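Enoyl-CoA hydratase/isomerase family protein (Ruegeria pomeroyi, PDB 3L3S) belongs to the crotonase superfamily and is probably a hydro-lyase of the enoyl-CoA hydratase type acting in fatty acid metabolism. Local coordinates at residues H50-V55 with P212-L217. Numbering follows the deposited sequence.
Sequences HVHVLV and PLRRGL
The guanidinium of R214 meets the imidazole of H52 with its NH2 corner: H52 CG lies at the guanidinium edge and in its plane, and NH2 comes to 3.5 Å from H52 CD2. The two planes stand 63° apart, and NH2 approaches the imidazole obliquely. Backbone atoms complete the landing site, with H52 CA in van der Waals contact 3.6 Å from R214 NH2. V51 O, at 3.8 Å from R214 NH2, is too far for a hydrogen bond. The reach comes from R214, whose chain runs extended from CG to NE and spans the distance between the backbones; the nearest CA atoms, those of H52 and R214, are 9.2 Å apart. Each group has its hydrogen bond outside the two segments: R214 NH2 bonds to Q210 OE1 one turn earlier on the same helix, and H52 ND1 to A206 O near the end of helix 194-207. The carbonyl V51 O has its own polar partner in K105 NZ. H52 NE2 lies 4.2 Å from R214 NH2; if the imidazole were protonated, the proximity would probably be mildly unfavourable. The contact is small, burying 119 Å² over both sides. V53 and V55 pack against helix 194-207, while L213 and L217 touch L169 of a second subunit. R214 is the side chain through which helix 210-223, at a subunit interface, touches the loop leading into strand 53-58, an inner strand of the mixed sheet in the crotonase fold.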
ATOM      1  N   HIS B  50     -19.816 -26.515  -9.918  1.00 37.88           N
ATOM      2  CA  HIS B  50     -20.997 -25.707 -10.232  1.00 36.11           C
ATOM      3  C   HIS B  50     -20.905 -24.313  -9.633  1.00 34.66           C
ATOM      4  O   HIS B  50     -21.445 -23.357 -10.195  1.00 33.67           O
ATOM      5  CB  HIS B  50     -22.276 -26.401  -9.758  1.00 38.51           C
ATOM      6  CG  HIS B  50     -22.849 -27.358 -10.754  1.00 41.17           C
ATOM      7  ND1 HIS B  50     -22.579 -28.710 -10.732  1.00 41.40           N
ATOM      8  CD2 HIS B  50     -23.670 -27.156 -11.813  1.00 42.34           C
ATOM      9  CE1 HIS B  50     -23.206 -29.298 -11.735  1.00 41.99           C
ATOM     10  NE2 HIS B  50     -23.876 -28.378 -12.406  1.00 42.65           N
ATOM     11  N   VAL B  51     -20.213 -24.217  -8.497  1.00 32.00           N
ATOM     12  CA  VAL B  51     -19.990 -22.946  -7.805  1.00 31.42           C
ATOM     13  C   VAL B  51     -18.773 -22.260  -8.430  1.00 29.43           C
ATOM     14  O   VAL B  51     -17.651 -22.753  -8.324  1.00 31.16           O
ATOM     15  CB  VAL B  51     -19.741 -23.165  -6.291  1.00 32.02           C
ATOM     16  CG1 VAL B  51     -19.393 -21.836  -5.590  1.00 30.24           C
ATOM     17  CG2 VAL B  51     -20.966 -23.806  -5.651  1.00 33.09           C
ATOM     18  N   HIS B  52     -19.011 -21.134  -9.092  1.00 27.80           N
ATOM     19  CA  HIS B  52     -17.945 -20.385  -9.744  1.00 27.92           C
ATOM     20  C   HIS B  52     -17.517 -19.162  -8.935  1.00 28.94           C
ATOM     21  O   HIS B  52     -16.334 -18.837  -8.881  1.00 29.44           O
ATOM     22  CB  HIS B  52     -18.372 -19.952 -11.152  1.00 26.98           C
ATOM     23  CG  HIS B  52     -18.589 -21.082 -12.122  1.00 27.27           C
ATOM     24  ND1 HIS B  52     -18.872 -20.862 -13.452  1.00 28.40           N
ATOM     25  CD2 HIS B  52     -18.596 -22.428 -11.958  1.00 27.04           C
ATOM     26  CE1 HIS B  52     -19.054 -22.020 -14.063  1.00 26.72           C
ATOM     27  NE2 HIS B  52     -18.890 -22.986 -13.179  1.00 28.40           N
ATOM     28  N   VAL B  53     -18.488 -18.460  -8.347  1.00 29.84           N
ATOM     29  CA  VAL B  53     -18.233 -17.259  -7.538  1.00 29.02           C
ATOM     30  C   VAL B  53     -19.043 -17.243  -6.239  1.00 28.94           C
ATOM     31  O   VAL B  53     -20.158 -17.772  -6.185  1.00 30.10           O
ATOM     32  CB  VAL B  53     -18.502 -15.935  -8.331  1.00 29.26           C
ATOM     33  CG1 VAL B  53     -17.432 -15.688  -9.348  1.00 27.47           C
ATOM     34  CG2 VAL B  53     -19.797 -16.002  -9.058  1.00 32.03           C
ATOM     35  N   LEU B  54     -18.463 -16.655  -5.194  1.00 27.18           N
ATOM     36  CA  LEU B  54     -19.102 -16.551  -3.881  1.00 25.99           C
ATOM     37  C   LEU B  54     -19.511 -15.126  -3.541  1.00 25.42           C
ATOM     38  O   LEU B  54     -18.753 -14.184  -3.787  1.00 25.11           O
ATOM     39  CB  LEU B  54     -18.157 -17.026  -2.767  1.00 27.06           C
ATOM     40  CG  LEU B  54     -17.748 -18.468  -2.462  1.00 26.54           C
ATOM     41  CD1 LEU B  54     -18.942 -19.223  -1.963  1.00 26.59           C
ATOM     42  CD2 LEU B  54     -17.102 -19.152  -3.654  1.00 26.56           C
ATOM     43  N   VAL B  55     -20.726 -14.980  -3.009  1.00 23.86           N
ATOM     44  CA  VAL B  55     -21.249 -13.688  -2.555  1.00 22.47           C
ATOM     45  C   VAL B  55     -21.645 -13.878  -1.089  1.00 22.68           C
ATOM     46  O   VAL B  55     -22.336 -14.831  -0.755  1.00 20.78           O
ATOM     47  CB  VAL B  55     -22.479 -13.177  -3.372  1.00 22.51           C
ATOM     48  CG1 VAL B  55     -23.047 -11.896  -2.740  1.00 21.36           C
ATOM     49  CG2 VAL B  55     -22.090 -12.884  -4.830  1.00 22.11           C
ATOM     50  N   PRO B 212      -8.367 -20.230 -16.104  1.00 26.36           N
ATOM     51  CA  PRO B 212      -7.362 -19.164 -15.996  1.00 26.31           C
ATOM     52  C   PRO B 212      -7.699 -18.152 -14.898  1.00 26.91           C
ATOM     53  O   PRO B 212      -6.806 -17.469 -14.390  1.00 23.28           O
ATOM     54  CB  PRO B 212      -7.442 -18.479 -17.359  1.00 26.80           C
ATOM     55  CG  PRO B 212      -7.812 -19.540 -18.255  1.00 27.61           C
ATOM     56  CD  PRO B 212      -8.906 -20.228 -17.478  1.00 28.20           C
ATOM     57  N   LEU B 213      -8.992 -18.062 -14.559  1.00 26.79           N
ATOM     58  CA  LEU B 213      -9.509 -17.148 -13.535  1.00 26.69           C
ATOM     59  C   LEU B 213      -9.032 -17.580 -12.153  1.00 26.01           C
ATOM     60  O   LEU B 213      -8.533 -16.755 -11.389  1.00 25.62           O
ATOM     61  CB  LEU B 213     -11.047 -17.155 -13.548  1.00 28.64           C
ATOM     62  CG  LEU B 213     -11.978 -16.023 -13.089  1.00 29.15           C
ATOM     63  CD1 LEU B 213     -13.323 -16.643 -12.768  1.00 29.66           C
ATOM     64  CD2 LEU B 213     -11.482 -15.259 -11.886  1.00 28.94           C
ATOM     65  N   ARG B 214      -9.229 -18.860 -11.836  1.00 26.80           N
ATOM     66  CA  ARG B 214      -8.845 -19.422 -10.538  1.00 28.56           C
ATOM     67  C   ARG B 214      -7.348 -19.497 -10.358  1.00 27.77           C
ATOM     68  O   ARG B 214      -6.832 -19.113  -9.309  1.00 26.32           O
ATOM     69  CB  ARG B 214      -9.483 -20.785 -10.330  1.00 30.68           C
ATOM     70  CG  ARG B 214     -10.966 -20.663 -10.153  1.00 33.75           C
ATOM     71  CD  ARG B 214     -11.680 -21.955 -10.379  1.00 37.12           C
ATOM     72  NE  ARG B 214     -13.070 -21.678 -10.711  1.00 40.45           N
ATOM     73  CZ  ARG B 214     -13.994 -22.605 -10.915  1.00 41.61           C
ATOM     74  NH1 ARG B 214     -13.687 -23.896 -10.817  1.00 40.20           N
ATOM     75  NH2 ARG B 214     -15.228 -22.233 -11.234  1.00 42.29           N
ATOM     76  N   ARG B 215      -6.661 -19.905 -11.425  1.00 27.11           N
ATOM     77  CA  ARG B 215      -5.205 -20.005 -11.439  1.00 26.55           C
ATOM     78  C   ARG B 215      -4.632 -18.578 -11.343  1.00 23.71           C
ATOM     79  O   ARG B 215      -3.680 -18.335 -10.613  1.00 22.52           O
ATOM     80  CB  ARG B 215      -4.751 -20.688 -12.731  1.00 30.97           C
ATOM     81  CG  ARG B 215      -3.317 -21.178 -12.750  1.00 38.52           C
ATOM     82  CD  ARG B 215      -3.138 -22.533 -12.084  1.00 42.51           C
ATOM     83  NE  ARG B 215      -1.719 -22.866 -11.978  1.00 46.72           N
ATOM     84  CZ  ARG B 215      -1.003 -22.775 -10.857  1.00 48.36           C
ATOM     85  NH1 ARG B 215      -1.567 -22.364  -9.726  1.00 48.83           N
ATOM     86  NH2 ARG B 215       0.289 -23.070 -10.871  1.00 47.10           N
ATOM     87  N   GLY B 216      -5.305 -17.635 -12.002  1.00 21.29           N
ATOM     88  CA  GLY B 216      -4.893 -16.240 -12.003  1.00 20.21           C
ATOM     89  C   GLY B 216      -5.052 -15.530 -10.671  1.00 21.29           C
ATOM     90  O   GLY B 216      -4.184 -14.747 -10.274  1.00 19.58           O
ATOM     91  N   LEU B 217      -6.150 -15.826  -9.974  1.00 20.76           N
ATOM     92  CA  LEU B 217      -6.434 -15.244  -8.663  1.00 21.43           C
ATOM     93  C   LEU B 217      -5.489 -15.822  -7.621  1.00 20.67           C
ATOM     94  O   LEU B 217      -4.960 -15.088  -6.787  1.00 20.96           O
ATOM     95  CB  LEU B 217      -7.873 -15.535  -8.225  1.00 20.58           C
ATOM     96  CG  LEU B 217      -8.741 -14.402  -7.649  1.00 22.52           C
ATOM     97  CD1 LEU B 217      -9.975 -15.026  -7.061  1.00 22.50           C
ATOM     98  CD2 LEU B 217      -8.058 -13.532  -6.584  1.00 22.02           C
TER